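Local atomic coordinates of MW1564 protein (Staphylococcus aureus, PDB entry 3NTV), a protein that probably transfers a methyl group from S-adenosylmethionine to a hydroxyl of its substrate, as caffeoyl-CoA O-methyltransferases do. Residues K73-I78 against D94-T99; G79-Y84 against E105-Y110; Q88-S93 against Y118-Q123; V98-R103 against N122-I127; G129-Q134 against E160-L165. All blocks are in the same frame, centred on the assembly; numbering follows the deposited sequence. Where two conformers were deposited one is given.

Interaction 1 of 5, residues K73-I78 against D94-T99; sequences KNILEI and DDIHVT
K73 O accepts the amide of H97 (N to O 2.8 Å) and opens a parallel ladder. I75 both gives its N to H97 O and takes T99 N on its O, and E77 N closes on T99 O at 2.8 Å. The strand axes are inclined by 24°, with N74, I75 and L76 opposite H97, V98 and T99.

The salt bridge lies at the loop end. The K73 chain bends at chi2 (-55°) and then runs extended, bringing NZ to D95 OD2 at 2.9 Å, on the syn side of the carboxylate but 27° out of its plane. A weaker bond goes to OD1, which S93 OG also holds. A water oxygen lies 2.8 Å from N74 OD1 and 2.7 Å from D95 O, while N74 ND2 is taken by V142 O.

Apolar contacts split between the two faces. I75 CD1 touches I96 CG2 at 3.9 Å and runs alongside V98, both pointing the same way; on the other face L76 CD1 meets T99 CG2 at 3.7 Å.

The pair forms the two strands of a beta-alpha-beta unit: F89 of helix 84-90 packs on I75 and V98, whereas Y143 of strand 143-149 lies against L76 and T99.

Interaction 2 of 5, residues G79-Y84 against E105-Y110; sequences GTAIGY and ETMIQY. With SO4 (sulfate ion), chain C.
T80 turns its carbonyl to the helix, O lying 3.5 Å from M107 CB. Its hydroxyl serves the loop: with OG1 anti to the backbone N (chi1 -167°), it accepts G83 N at 2.9 Å, an ST motif, and gives a weak bond to a sulfate oxygen. A81 uses its two backbone polar atoms on different partners. Its N donates to sulfate O3 at 3.0 Å, while A81 O lies 3.0 Å from SE of selenomethionine M107, whose chain is folded back at chi2 (-52°). This loop follows the first Rossmann strand, and in class I methyltransferases its glycine-rich counterpart borders the cofactor site; binding of a sulfate, probably from the crystallisation liquor, is consistent with such a place. I82 N points almost straight at sulfate O2 (3.1 Å, 172°), and I82 CG2 lies obliquely to the Y110 ring, 3.6 Å from CD2. G83 occupies the N-cap position of the following helix, and Y84 N reaches sulfate O2 at 3.0 Å. S85 OG and V55 N also bond to the sulfate.

Interaction 3 of 5, residues Q88-S93 against Y118-Q123; sequences QFASIS and YHFENQ
Q88 O is gripped twice by S91, the residue that rests against the F120 ring: S91 OG donates to it at 2.7 Å, and S91 N adds a weak bond at 3.4 Å. The hydroxyl can reach back because OG sits between the backbone N and the carbonyl carbon (chi1 78°), and it arrives 28° out of the carbonyl plane. With OG turned back along the helix, S91 offers its CB to the other segment, 4.0 Å from F120 CZ. The ring is oblique to this surface: CD1 approaches A90 CB at 3.8 Å, and CE1 approaches S91 N at 3.9 Å. Here the end of helix 84-90 meets the turn that closes helix 105-117. That turn is a Schellman motif with H119 as its C-prime residue at positive phi (64°): F120 N bonds to L115 O and H119 N to A116 O. The reversal directs F120 toward A90, and its side chain also packs on L115. Beyond it the backbone folds once more, Q123 N bonding to F120 O at 3.0 Å. This brings Q123 alongside A90, CB to CB 3.9 Å, and its extended chain carries the amide group close to the carbonyls of A90 and S93.

Interaction 4 of 5, residues V98-R103 against N122-I127; sequences VTTIER and NQVRII
R125 leaves its strand with CG opposite the backbone N (chi1 164°) and folds at chi3 (77°), which lays its guanidinium side-on against T99. Both NE (2.9 Å) and NH2 (3.0 Å) donate to T99 OG1, which lies just 9° out of the guanidinium plane. NH2 is also salt-bridged to D140, and T99 OG1 is also hydrogen-bonded to H97 NE2. On the same face T99 CG2 meets I127 CG1 at 3.6 Å. Strand 97-102, helix 105-117 and strand 124-128 form a beta-alpha-beta unit, and its two strands are parallel neighbours. Their ladder runs from V98 N on Q123 O to E102 N on I127 O at 3.0 Å, with I127 N on T100 O at 2.7 Å. On the opposite face of the sheet, V98 CB lies 4.2 Å from V124 CG2, and I126 packs against L115 of the connecting helix. E102 ends its strand where class I methyltransferases commonly carry an acidic residue for the cofactor ribose; here its carboxylate holds T80 N and N104 N.

Interaction 5 of 5, residues G129-Q134 against E160-L165; sequences GNALEQ and EIYTPL
Y162 reaches A131 and Q134 with its ring and hydroxyl. Its CB points to the loop. One ring face is covered within the helix by I161 CG2, 3.6 Å above the ring centre. Farther out the ring turns an edge to the loop: CE2 lies 3.3 Å from A131 O, which is in the ring plane. At the tip OH donates to that same A131 O at 2.6 Å, tilted 22° from the carbonyl plane, and takes a long, weak bond from Q134 N at 3.4 Å. Beside it I161 CD1 meets L132 CD2 at 4.1 Å, the side chains crossing at about a right angle. The loop is braced from within: N130 OD1 accepts L132 N at 2.9 Å, an Asx turn, and N130 O takes E133 N and Q134 NE2 from opposite faces of its plane. Q134 OE1 bonds to N137 ND2. The contact joins the loop after strand 124-128 to helix 155-162, where Y162 also packs on I101 of strand 97-102 and V138 of helix 135-138.

How the interactions relate
Interactions 1 and 4 are the buried core: they share V98 and T99, so strand 97-102 is bonded along both edges, to strand 74-78 and to the outer strand 124-128. Backbone ladders dominate both, with polar side chains added differently: a salt bridge at the loop end in 1, a threonine-arginine grip in 4. Interactions 2 and 3 are only partly buried and join ends of the crossover units through side-chain packing; 2 adds an anion site, and its loop is tied to interaction 4 by G79 N to I101 O. Interaction 5, also buried, centres on one tyrosine hydroxyl, with an isoleucine-leucine contact beside it; its A131 touches I78 of interaction 1.

Interaction 1 of 5, residues K73-I78 against D94-T99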
# COMPACT_ATOMS: atom_id res chain seq x y z
N LYS A 73 15.09 -5.09 -8.57
CA LYS A 73 16.37 -4.63 -9.09
C LYS A 73 16.20 -3.85 -10.38
O LYS A 73 16.89 -2.86 -10.57
CB LYS A 73 17.33 -5.82 -9.32
CG LYS A 73 17.69 -6.62 -8.03
CD LYS A 73 18.26 -5.75 -6.93
CE LYS A 73 18.53 -6.58 -5.69
NZ LYS A 73 18.93 -5.72 -4.54
N ASN A 74 15.32 -4.31 -11.30
CA ASN A 74 15.17 -3.67 -12.61
C ASN A 74 13.79 -3.09 -12.72
O ASN A 74 12.80 -3.81 -12.64
CB ASN A 74 15.38 -4.70 -13.73
CG ASN A 74 16.81 -5.15 -13.91
OD1 ASN A 74 17.78 -4.44 -13.61
ND2 ASN A 74 16.97 -6.29 -14.57
N ILE A 75 13.73 -1.76 -12.92
CA ILE A 75 12.45 -1.05 -13.03
C ILE A 75 12.30 -0.43 -14.41
O ILE A 75 13.25 0.17 -14.92
CB ILE A 75 12.35 0.05 -11.93
CG1 ILE A 75 12.48 -0.58 -10.52
CG2 ILE A 75 11.06 0.87 -12.02
CD1 ILE A 75 12.86 0.43 -9.44
N LEU A 76 11.08 -0.47 -14.95
CA LEU A 76 10.75 0.21 -16.21
C LEU A 76 9.67 1.22 -15.88
O LEU A 76 8.63 0.84 -15.34
CB LEU A 76 10.24 -0.78 -17.28
CG LEU A 76 9.76 -0.16 -18.61
CD1 LEU A 76 10.89 0.54 -19.33
CD2 LEU A 76 9.19 -1.25 -19.52
N GLU A 77 9.91 2.50 -16.19
CA GLU A 77 8.94 3.56 -15.94
C GLU A 77 8.51 4.16 -17.25
O GLU A 77 9.34 4.39 -18.14
CB GLU A 77 9.53 4.71 -15.11
CG GLU A 77 10.20 4.34 -13.81
CD GLU A 77 10.72 5.59 -13.12
OE1 GLU A 77 10.31 5.84 -11.97
OE2 GLU A 77 11.46 6.36 -13.76
N ILE A 78 7.20 4.42 -17.38
CA ILE A 78 6.69 5.04 -18.61
C ILE A 78 6.36 6.48 -18.25
O ILE A 78 5.34 6.76 -17.60
CB ILE A 78 5.49 4.28 -19.22
CG1 ILE A 78 5.72 2.74 -19.34
CG2 ILE A 78 5.08 4.94 -20.55
CD1 ILE A 78 6.84 2.26 -20.20
N ASP A 94 22.45 0.45 -4.60
CA ASP A 94 23.33 0.68 -5.77
C ASP A 94 23.12 -0.33 -6.88
O ASP A 94 23.56 -0.09 -8.00
CB ASP A 94 24.82 0.68 -5.36
CG ASP A 94 25.24 1.75 -4.38
OD1 ASP A 94 24.59 2.83 -4.34
OD2 ASP A 94 26.25 1.54 -3.67
N ASP A 95 22.47 -1.45 -6.59
CA ASP A 95 22.21 -2.45 -7.63
C ASP A 95 20.87 -2.26 -8.37
O ASP A 95 20.49 -3.10 -9.20
CB ASP A 95 22.37 -3.88 -7.09
CG ASP A 95 21.49 -4.25 -5.93
OD1 ASP A 95 20.61 -3.44 -5.56
OD2 ASP A 95 21.65 -5.38 -5.40
N ILE A 96 20.16 -1.17 -8.07
CA ILE A 96 18.88 -0.91 -8.77
C ILE A 96 19.15 -0.22 -10.08
O ILE A 96 19.96 0.70 -10.15
CB ILE A 96 17.88 -0.13 -7.89
CG1 ILE A 96 17.32 -1.08 -6.81
CG2 ILE A 96 16.71 0.50 -8.72
CD1 ILE A 96 16.60 -0.39 -5.68
N HIS A 97 18.45 -0.66 -11.11
CA HIS A 97 18.50 -0.07 -12.44
C HIS A 97 17.12 0.47 -12.76
O HIS A 97 16.14 -0.25 -12.60
CB HIS A 97 18.89 -1.12 -13.51
CG HIS A 97 18.58 -0.65 -14.90
ND1 HIS A 97 19.45 0.20 -15.57
CD2 HIS A 97 17.44 -0.78 -15.63
CE1 HIS A 97 18.84 0.51 -16.71
NE2 HIS A 97 17.62 -0.04 -16.78
N VAL A 98 17.04 1.67 -13.35
CA VAL A 98 15.75 2.20 -13.79
C VAL A 98 15.89 2.60 -15.27
O VAL A 98 16.80 3.36 -15.62
CB VAL A 98 15.29 3.43 -12.96
CG1 VAL A 98 13.91 3.92 -13.43
CG2 VAL A 98 15.28 3.11 -11.46
N THR A 99 14.97 2.10 -16.11
CA THR A 99 14.84 2.54 -17.49
C THR A 99 13.57 3.42 -17.49
O THR A 99 12.50 2.96 -17.06
CB THR A 99 14.72 1.37 -18.47
OG1 THR A 99 16.01 0.75 -18.57
CG2 THR A 99 14.35 1.84 -19.88
O HOH W 1 19.77 -4.10 -11.65

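Interaction 2 of 5, residues G79-Y84 against E105-Y110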
# COMPACT_ATOMS: atom_id res chain seq x y z
N GLY A 79 7.27 7.36 -18.59
CA GLY A 79 7.11 8.78 -18.34
C GLY A 79 7.81 9.29 -17.11
O GLY A 79 8.00 8.56 -16.13
N THR A 80 8.18 10.55 -17.18
CA THR A 80 8.79 11.29 -16.09
C THR A 80 8.65 12.78 -16.31
O THR A 80 8.59 13.25 -17.45
CB THR A 80 10.24 10.89 -15.84
OG1 THR A 80 10.61 11.45 -14.58
CG2 THR A 80 11.21 11.35 -16.95
N ALA A 81 8.59 13.51 -15.22
CA ALA A 81 8.56 14.94 -15.29
C ALA A 81 10.00 15.46 -15.16
O ALA A 81 10.49 16.13 -16.06
CB ALA A 81 7.69 15.48 -14.19
N ILE A 82 10.71 15.10 -14.07
CA ILE A 82 12.08 15.58 -13.85
C ILE A 82 13.07 14.48 -13.41
O ILE A 82 14.16 14.82 -12.96
CB ILE A 82 12.07 16.77 -12.84
CG1 ILE A 82 11.57 16.34 -11.43
CG2 ILE A 82 11.34 17.99 -13.40
CD1 ILE A 82 11.64 17.42 -10.29
N GLY A 83 12.68 13.21 -13.49
CA GLY A 83 13.53 12.10 -13.04
C GLY A 83 13.44 11.86 -11.55
O GLY A 83 14.22 11.09 -10.98
N TYR A 84 12.47 12.52 -10.88
CA TYR A 84 12.33 12.41 -9.43
C TYR A 84 12.06 10.97 -8.97
O TYR A 84 12.79 10.45 -8.12
CB TYR A 84 11.25 13.40 -8.95
CG TYR A 84 10.83 13.22 -7.52
CD1 TYR A 84 11.53 13.83 -6.48
CD2 TYR A 84 9.70 12.48 -7.19
CE1 TYR A 84 11.13 13.68 -5.15
CE2 TYR A 84 9.29 12.33 -5.87
CZ TYR A 84 10.01 12.93 -4.85
OH TYR A 84 9.57 12.79 -3.56
N GLU A 105 10.66 16.74 -24.75
CA GLU A 105 12.00 17.33 -24.79
C GLU A 105 12.34 18.14 -23.54
O GLU A 105 13.48 18.04 -23.08
CB GLU A 105 12.18 18.19 -26.05
CG GLU A 105 12.35 17.37 -27.32
N THR A 106 11.39 18.92 -22.99
CA THR A 106 11.64 19.72 -21.77
C THR A 106 11.88 18.78 -20.56
O THR A 106 12.83 18.99 -19.81
CB THR A 106 10.52 20.74 -21.51
OG1 THR A 106 10.38 21.59 -22.65
CG2 THR A 106 10.78 21.60 -20.27
N MSE A 107 11.02 17.77 -20.41
CA MSE A 107 11.10 16.75 -19.35
C MSE A 107 12.41 15.95 -19.48
O MSE A 107 13.09 15.75 -18.48
CB MSE A 107 9.88 15.83 -19.37
CG MSE A 107 8.55 16.58 -19.17
SE MSE A 107 8.53 17.75 -17.61
CE MSE A 107 7.08 18.96 -18.15
N ILE A 108 12.78 15.55 -20.73
CA ILE A 108 14.05 14.83 -20.99
C ILE A 108 15.23 15.67 -20.48
O ILE A 108 16.06 15.14 -19.74
CB ILE A 108 14.22 14.45 -22.49
CG1 ILE A 108 13.24 13.33 -22.90
CG2 ILE A 108 15.67 14.06 -22.80
CD1 ILE A 108 12.92 13.30 -24.43
N GLN A 109 15.28 16.98 -20.83
CA GLN A 109 16.34 17.90 -20.43
C GLN A 109 16.46 18.03 -18.91
O GLN A 109 17.57 17.91 -18.38
CB GLN A 109 16.16 19.28 -21.10
CG GLN A 109 16.56 19.32 -22.57
CD GLN A 109 16.60 20.73 -23.12
OE1 GLN A 109 15.68 21.54 -22.93
NE2 GLN A 109 17.66 21.04 -23.86
N TYR A 110 15.32 18.22 -18.20
CA TYR A 110 15.24 18.33 -16.73
C TYR A 110 15.76 17.02 -16.11
O TYR A 110 16.58 17.07 -15.18
CB TYR A 110 13.78 18.50 -16.27
CG TYR A 110 13.12 19.84 -16.51
CD1 TYR A 110 13.89 20.99 -16.74
CD2 TYR A 110 11.74 19.99 -16.42
CE1 TYR A 110 13.28 22.24 -16.91
CE2 TYR A 110 11.13 21.24 -16.56
CZ TYR A 110 11.90 22.36 -16.82
OH TYR A 110 11.30 23.58 -16.98
S SO4 C . 8.74 12.15 -11.65
O1 SO4 C . 9.49 10.87 -11.69
O2 SO4 C . 9.69 13.23 -11.86
O3 SO4 C . 7.73 12.14 -12.74
O4 SO4 C . 8.01 12.20 -10.37

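Interaction 3 of 5, residues Q88-S93 against Y118-Q123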
# COMPACT_ATOMS: atom_id res chain seq x y z
N GLN A 88 14.63 8.49 -6.87
CA GLN A 88 14.18 8.00 -5.58
C GLN A 88 14.28 6.47 -5.53
O GLN A 88 14.75 5.92 -4.54
CB GLN A 88 12.74 8.48 -5.28
CG GLN A 88 12.68 9.96 -4.90
CD GLN A 88 13.07 10.24 -3.46
OE1 GLN A 88 13.63 9.40 -2.78
NE2 GLN A 88 12.74 11.42 -2.96
N PHE A 89 13.92 5.78 -6.62
CA PHE A 89 14.02 4.32 -6.65
C PHE A 89 15.49 3.88 -6.67
O PHE A 89 15.86 2.96 -5.94
CB PHE A 89 13.30 3.73 -7.88
CG PHE A 89 11.82 4.06 -8.00
CD1 PHE A 89 11.04 4.30 -6.88
CD2 PHE A 89 11.20 4.08 -9.25
CE1 PHE A 89 9.67 4.56 -7.00
CE2 PHE A 89 9.84 4.36 -9.36
CZ PHE A 89 9.09 4.60 -8.23
N ALA A 90 16.33 4.54 -7.50
CA ALA A 90 17.75 4.19 -7.59
C ALA A 90 18.47 4.44 -6.27
O ALA A 90 19.43 3.73 -5.95
CB ALA A 90 18.41 4.99 -8.70
N SER A 91 17.98 5.42 -5.46
CA SER A 91 18.59 5.75 -4.17
C SER A 91 18.50 4.64 -3.14
O SER A 91 19.23 4.66 -2.14
CB SER A 91 18.06 7.07 -3.62
OG SER A 91 16.77 6.88 -3.05
N ILE A 92 17.56 3.68 -3.33
CA ILE A 92 17.37 2.60 -2.38
C ILE A 92 18.57 1.64 -2.27
O ILE A 92 18.94 1.20 -1.16
CB ILE A 92 16.04 1.84 -2.67
CG1 ILE A 92 14.84 2.78 -2.58
CG2 ILE A 92 15.88 0.59 -1.75
CD1 ILE A 92 13.54 2.16 -3.25
N SER A 93 19.17 1.30 -3.42
CA SER A 93 20.27 0.36 -3.47
C SER A 93 21.12 0.62 -4.71
O SER A 93 20.58 0.99 -5.75
CB SER A 93 19.72 -1.07 -3.51
OG SER A 93 20.73 -2.05 -3.34
N TYR A 118 22.87 14.80 -9.44
CA TYR A 118 22.77 13.87 -8.31
C TYR A 118 23.53 12.55 -8.48
O TYR A 118 23.47 11.68 -7.60
CB TYR A 118 21.30 13.69 -7.90
CG TYR A 118 20.67 14.99 -7.45
CD1 TYR A 118 20.81 15.45 -6.14
CD2 TYR A 118 20.01 15.82 -8.35
CE1 TYR A 118 20.26 16.66 -5.73
CE2 TYR A 118 19.46 17.04 -7.96
CZ TYR A 118 19.60 17.46 -6.65
OH TYR A 118 19.06 18.67 -6.26
N HIS A 119 24.31 12.42 -9.57
CA HIS A 119 25.21 11.27 -9.80
C HIS A 119 24.48 9.94 -9.95
O HIS A 119 24.91 8.94 -9.40
CB HIS A 119 26.31 11.21 -8.69
CG HIS A 119 26.94 12.54 -8.43
ND1 HIS A 119 27.72 13.17 -9.38
CD2 HIS A 119 26.85 13.35 -7.34
CE1 HIS A 119 28.10 14.32 -8.85
NE2 HIS A 119 27.60 14.48 -7.62
N PHE A 120 23.37 9.92 -10.71
CA PHE A 120 22.61 8.70 -10.94
C PHE A 120 22.67 8.19 -12.38
O PHE A 120 21.93 7.27 -12.68
CB PHE A 120 21.14 8.88 -10.52
CG PHE A 120 20.93 8.84 -9.03
CD1 PHE A 120 21.05 7.65 -8.32
CD2 PHE A 120 20.60 10.00 -8.33
CE1 PHE A 120 20.82 7.61 -6.94
CE2 PHE A 120 20.35 9.95 -6.96
CZ PHE A 120 20.48 8.77 -6.27
N GLU A 121 23.57 8.75 -13.24
CA GLU A 121 23.63 8.36 -14.65
C GLU A 121 24.01 6.90 -14.93
O GLU A 121 23.68 6.40 -16.01
CB GLU A 121 24.50 9.30 -15.49
CG GLU A 121 24.02 10.74 -15.56
CD GLU A 121 25.12 11.69 -15.99
OE1 GLU A 121 26.22 11.64 -15.40
OE2 GLU A 121 24.90 12.47 -16.95
N ASN A 122 24.64 6.21 -13.96
CA ASN A 122 24.97 4.80 -14.11
C ASN A 122 23.78 3.91 -13.76
O ASN A 122 23.72 2.77 -14.21
CB ASN A 122 26.19 4.43 -13.23
CG ASN A 122 26.00 4.69 -11.76
OD1 ASN A 122 25.48 5.73 -11.35
ND2 ASN A 122 26.54 3.79 -10.94
N GLN A 123 22.85 4.39 -12.91
CA GLN A 123 21.72 3.57 -12.51
C GLN A 123 20.46 3.83 -13.33
O GLN A 123 19.59 2.95 -13.38
CB GLN A 123 21.37 3.81 -11.03
CG GLN A 123 22.42 3.24 -10.09
CD GLN A 123 21.94 3.31 -8.67
OE1 GLN A 123 21.07 2.52 -8.23
NE2 GLN A 123 22.47 4.25 -7.93

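Interaction 4 of 5, residues V98-R103 against N122-I127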
# COMPACT_ATOMS: atom_id res chain seq x y z
N VAL A 98 17.04 1.67 -13.35
CA VAL A 98 15.75 2.20 -13.79
C VAL A 98 15.89 2.60 -15.27
O VAL A 98 16.80 3.36 -15.62
CB VAL A 98 15.29 3.43 -12.96
CG1 VAL A 98 13.91 3.92 -13.43
CG2 VAL A 98 15.28 3.11 -11.46
N THR A 99 14.97 2.10 -16.11
CA THR A 99 14.84 2.54 -17.49
C THR A 99 13.57 3.42 -17.49
O THR A 99 12.50 2.96 -17.06
CB THR A 99 14.72 1.37 -18.47
OG1 THR A 99 16.01 0.75 -18.57
CG2 THR A 99 14.35 1.84 -19.88
N THR A 100 13.71 4.67 -17.96
CA THR A 100 12.59 5.61 -18.03
C THR A 100 12.38 6.08 -19.46
O THR A 100 13.31 6.61 -20.08
CB THR A 100 12.79 6.81 -17.07
OG1 THR A 100 13.17 6.35 -15.79
CG2 THR A 100 11.54 7.64 -16.92
N ILE A 101 11.16 5.90 -19.99
CA ILE A 101 10.80 6.34 -21.34
C ILE A 101 10.12 7.68 -21.21
O ILE A 101 9.15 7.81 -20.45
CB ILE A 101 9.90 5.31 -22.07
CG1 ILE A 101 10.56 3.90 -22.12
CG2 ILE A 101 9.47 5.82 -23.49
CD1 ILE A 101 9.59 2.74 -22.58
N GLU A 102 10.55 8.66 -22.01
CA GLU A 102 9.93 9.97 -22.01
C GLU A 102 10.03 10.61 -23.39
O GLU A 102 11.09 10.58 -24.02
CB GLU A 102 10.54 10.88 -20.92
CG GLU A 102 9.84 12.24 -20.76
CD GLU A 102 8.32 12.27 -20.70
OE1 GLU A 102 7.73 11.51 -19.89
OE2 GLU A 102 7.71 13.03 -21.48
N ARG A 103 8.91 11.18 -23.86
CA ARG A 103 8.91 11.81 -25.17
C ARG A 103 9.08 13.33 -25.14
O ARG A 103 9.51 13.90 -26.15
CB ARG A 103 7.65 11.43 -25.98
CG ARG A 103 6.33 11.97 -25.44
CD ARG A 103 5.27 11.85 -26.50
NE ARG A 103 4.06 12.59 -26.15
CZ ARG A 103 3.08 12.86 -27.01
NH1 ARG A 103 3.17 12.48 -28.28
NH2 ARG A 103 2.01 13.54 -26.61
N ASN A 122 24.64 6.21 -13.96
CA ASN A 122 24.97 4.80 -14.11
C ASN A 122 23.78 3.91 -13.76
O ASN A 122 23.72 2.77 -14.21
CB ASN A 122 26.19 4.43 -13.23
CG ASN A 122 26.00 4.69 -11.76
OD1 ASN A 122 25.48 5.73 -11.35
ND2 ASN A 122 26.54 3.79 -10.94
N GLN A 123 22.85 4.39 -12.91
CA GLN A 123 21.72 3.57 -12.51
C GLN A 123 20.46 3.83 -13.33
O GLN A 123 19.59 2.95 -13.38
CB GLN A 123 21.37 3.81 -11.03
CG GLN A 123 22.42 3.24 -10.09
CD GLN A 123 21.94 3.31 -8.67
OE1 GLN A 123 21.07 2.52 -8.23
NE2 GLN A 123 22.47 4.25 -7.93
N VAL A 124 20.33 5.04 -13.90
CA VAL A 124 19.12 5.42 -14.64
C VAL A 124 19.41 5.67 -16.11
O VAL A 124 20.31 6.44 -16.44
CB VAL A 124 18.42 6.66 -14.00
CG1 VAL A 124 17.12 7.04 -14.74
CG2 VAL A 124 18.17 6.45 -12.50
N ARG A 125 18.60 5.06 -16.98
CA ARG A 125 18.70 5.21 -18.43
C ARG A 125 17.44 5.92 -18.91
O ARG A 125 16.33 5.45 -18.63
CB ARG A 125 18.81 3.79 -19.04
CG ARG A 125 18.56 3.65 -20.53
CD ARG A 125 18.91 2.24 -21.00
NE ARG A 125 17.90 1.23 -20.67
CZ ARG A 125 17.84 0.04 -21.27
NH1 ARG A 125 18.71 -0.27 -22.22
NH2 ARG A 125 16.91 -0.84 -20.93
N ILE A 126 17.60 7.03 -19.64
CA ILE A 126 16.46 7.76 -20.21
C ILE A 126 16.36 7.33 -21.65
O ILE A 126 17.32 7.49 -22.41
CB ILE A 126 16.62 9.31 -20.08
CG1 ILE A 126 16.70 9.73 -18.60
CG2 ILE A 126 15.45 10.05 -20.82
CD1 ILE A 126 17.20 11.15 -18.39
N ILE A 127 15.19 6.82 -22.04
CA ILE A 127 14.93 6.41 -23.41
C ILE A 127 14.07 7.54 -23.99
O ILE A 127 12.96 7.77 -23.53
CB ILE A 127 14.23 5.01 -23.48
CG1 ILE A 127 15.08 3.90 -22.79
CG2 ILE A 127 13.88 4.61 -24.94
CD1 ILE A 127 16.46 3.58 -23.44

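Interaction 5 of 5, residues G129-Q134 against E160-L165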
# COMPACT_ATOMS: atom_id res chain seq x y z
N GLY A 129 11.67 9.29 -26.58
CA GLY A 129 10.73 8.99 -27.64
C GLY A 129 9.36 8.58 -27.14
O GLY A 129 9.11 8.48 -25.94
N ASN A 130 8.47 8.35 -28.10
CA ASN A 130 7.10 7.95 -27.83
C ASN A 130 7.07 6.49 -27.35
O ASN A 130 7.65 5.61 -27.99
CB ASN A 130 6.29 8.13 -29.10
CG ASN A 130 4.84 7.98 -28.86
OD1 ASN A 130 4.36 6.91 -28.50
ND2 ASN A 130 4.13 9.06 -29.03
N ALA A 131 6.40 6.24 -26.20
CA ALA A 131 6.35 4.91 -25.61
C ALA A 131 5.65 3.85 -26.44
O ALA A 131 5.81 2.66 -26.18
CB ALA A 131 5.79 4.96 -24.19
N LEU A 132 4.93 4.25 -27.51
CA LEU A 132 4.37 3.23 -28.38
C LEU A 132 5.47 2.48 -29.15
O LEU A 132 5.24 1.34 -29.57
CB LEU A 132 3.40 3.89 -29.39
CG LEU A 132 2.04 4.29 -28.83
CD1 LEU A 132 1.24 5.10 -29.87
CD2 LEU A 132 1.23 3.07 -28.41
N GLU A 133 6.64 3.11 -29.34
CA GLU A 133 7.70 2.54 -30.20
C GLU A 133 9.02 2.19 -29.55
O GLU A 133 10.02 2.02 -30.27
CB GLU A 133 7.99 3.51 -31.35
CG GLU A 133 6.76 4.03 -32.07
CD GLU A 133 7.08 4.96 -33.22
OE1 GLU A 133 7.90 5.89 -33.05
OE2 GLU A 133 6.48 4.77 -34.29
N GLN A 134 9.06 2.09 -28.21
CA GLN A 134 10.35 1.84 -27.55
C GLN A 134 10.65 0.41 -27.14
O GLN A 134 11.70 0.19 -26.52
CB GLN A 134 10.56 2.79 -26.35
CG GLN A 134 10.39 4.28 -26.66
CD GLN A 134 11.18 4.75 -27.85
OE1 GLN A 134 12.35 4.38 -28.05
NE2 GLN A 134 10.54 5.58 -28.69
N GLU A 160 0.06 -3.64 -22.49
CA GLU A 160 0.19 -4.80 -23.39
C GLU A 160 1.58 -4.92 -24.02
O GLU A 160 2.12 -6.02 -24.12
CB GLU A 160 -0.88 -4.76 -24.50
CG GLU A 160 -2.31 -4.85 -24.00
CD GLU A 160 -3.38 -4.63 -25.06
OE1 GLU A 160 -3.22 -3.69 -25.88
OE2 GLU A 160 -4.39 -5.36 -25.04
N ILE A 161 2.19 -3.79 -24.42
CA ILE A 161 3.51 -3.78 -25.06
C ILE A 161 4.63 -4.23 -24.13
O ILE A 161 5.49 -5.00 -24.55
CB ILE A 161 3.85 -2.38 -25.68
CG1 ILE A 161 2.92 -2.03 -26.87
CG2 ILE A 161 5.33 -2.26 -26.11
CD1 ILE A 161 2.97 -0.51 -27.25
N TYR A 162 4.65 -3.71 -22.88
CA TYR A 162 5.79 -3.89 -21.99
C TYR A 162 5.73 -5.03 -20.98
O TYR A 162 6.79 -5.53 -20.60
CB TYR A 162 6.16 -2.54 -21.31
CG TYR A 162 6.59 -1.49 -22.32
CD1 TYR A 162 7.83 -1.56 -22.94
CD2 TYR A 162 5.71 -0.49 -22.72
CE1 TYR A 162 8.22 -0.62 -23.91
CE2 TYR A 162 6.08 0.45 -23.69
CZ TYR A 162 7.33 0.38 -24.28
OH TYR A 162 7.74 1.31 -25.20
N THR A 163 4.52 -5.48 -20.62
CA THR A 163 4.37 -6.60 -19.68
C THR A 163 5.03 -7.90 -20.11
O THR A 163 5.52 -8.58 -19.23
CB THR A 163 2.97 -6.76 -19.12
OG1 THR A 163 2.03 -6.93 -20.17
CG2 THR A 163 2.58 -5.61 -18.22
N PRO A 164 5.19 -8.24 -21.41
CA PRO A 164 5.96 -9.44 -21.76
C PRO A 164 7.41 -9.41 -21.22
O PRO A 164 8.05 -10.46 -21.12
CB PRO A 164 5.99 -9.39 -23.30
CG PRO A 164 4.75 -8.67 -23.67
CD PRO A 164 4.68 -7.57 -22.64
N LEU A 165 7.94 -8.20 -20.88
CA LEU A 165 9.29 -8.04 -20.34
C LEU A 165 9.32 -8.12 -18.80
O LEU A 165 10.38 -7.95 -18.21
CB LEU A 165 9.88 -6.68 -20.74
CG LEU A 165 9.93 -6.37 -22.23
CD1 LEU A 165 10.49 -4.99 -22.43
CD2 LEU A 165 10.80 -7.39 -22.96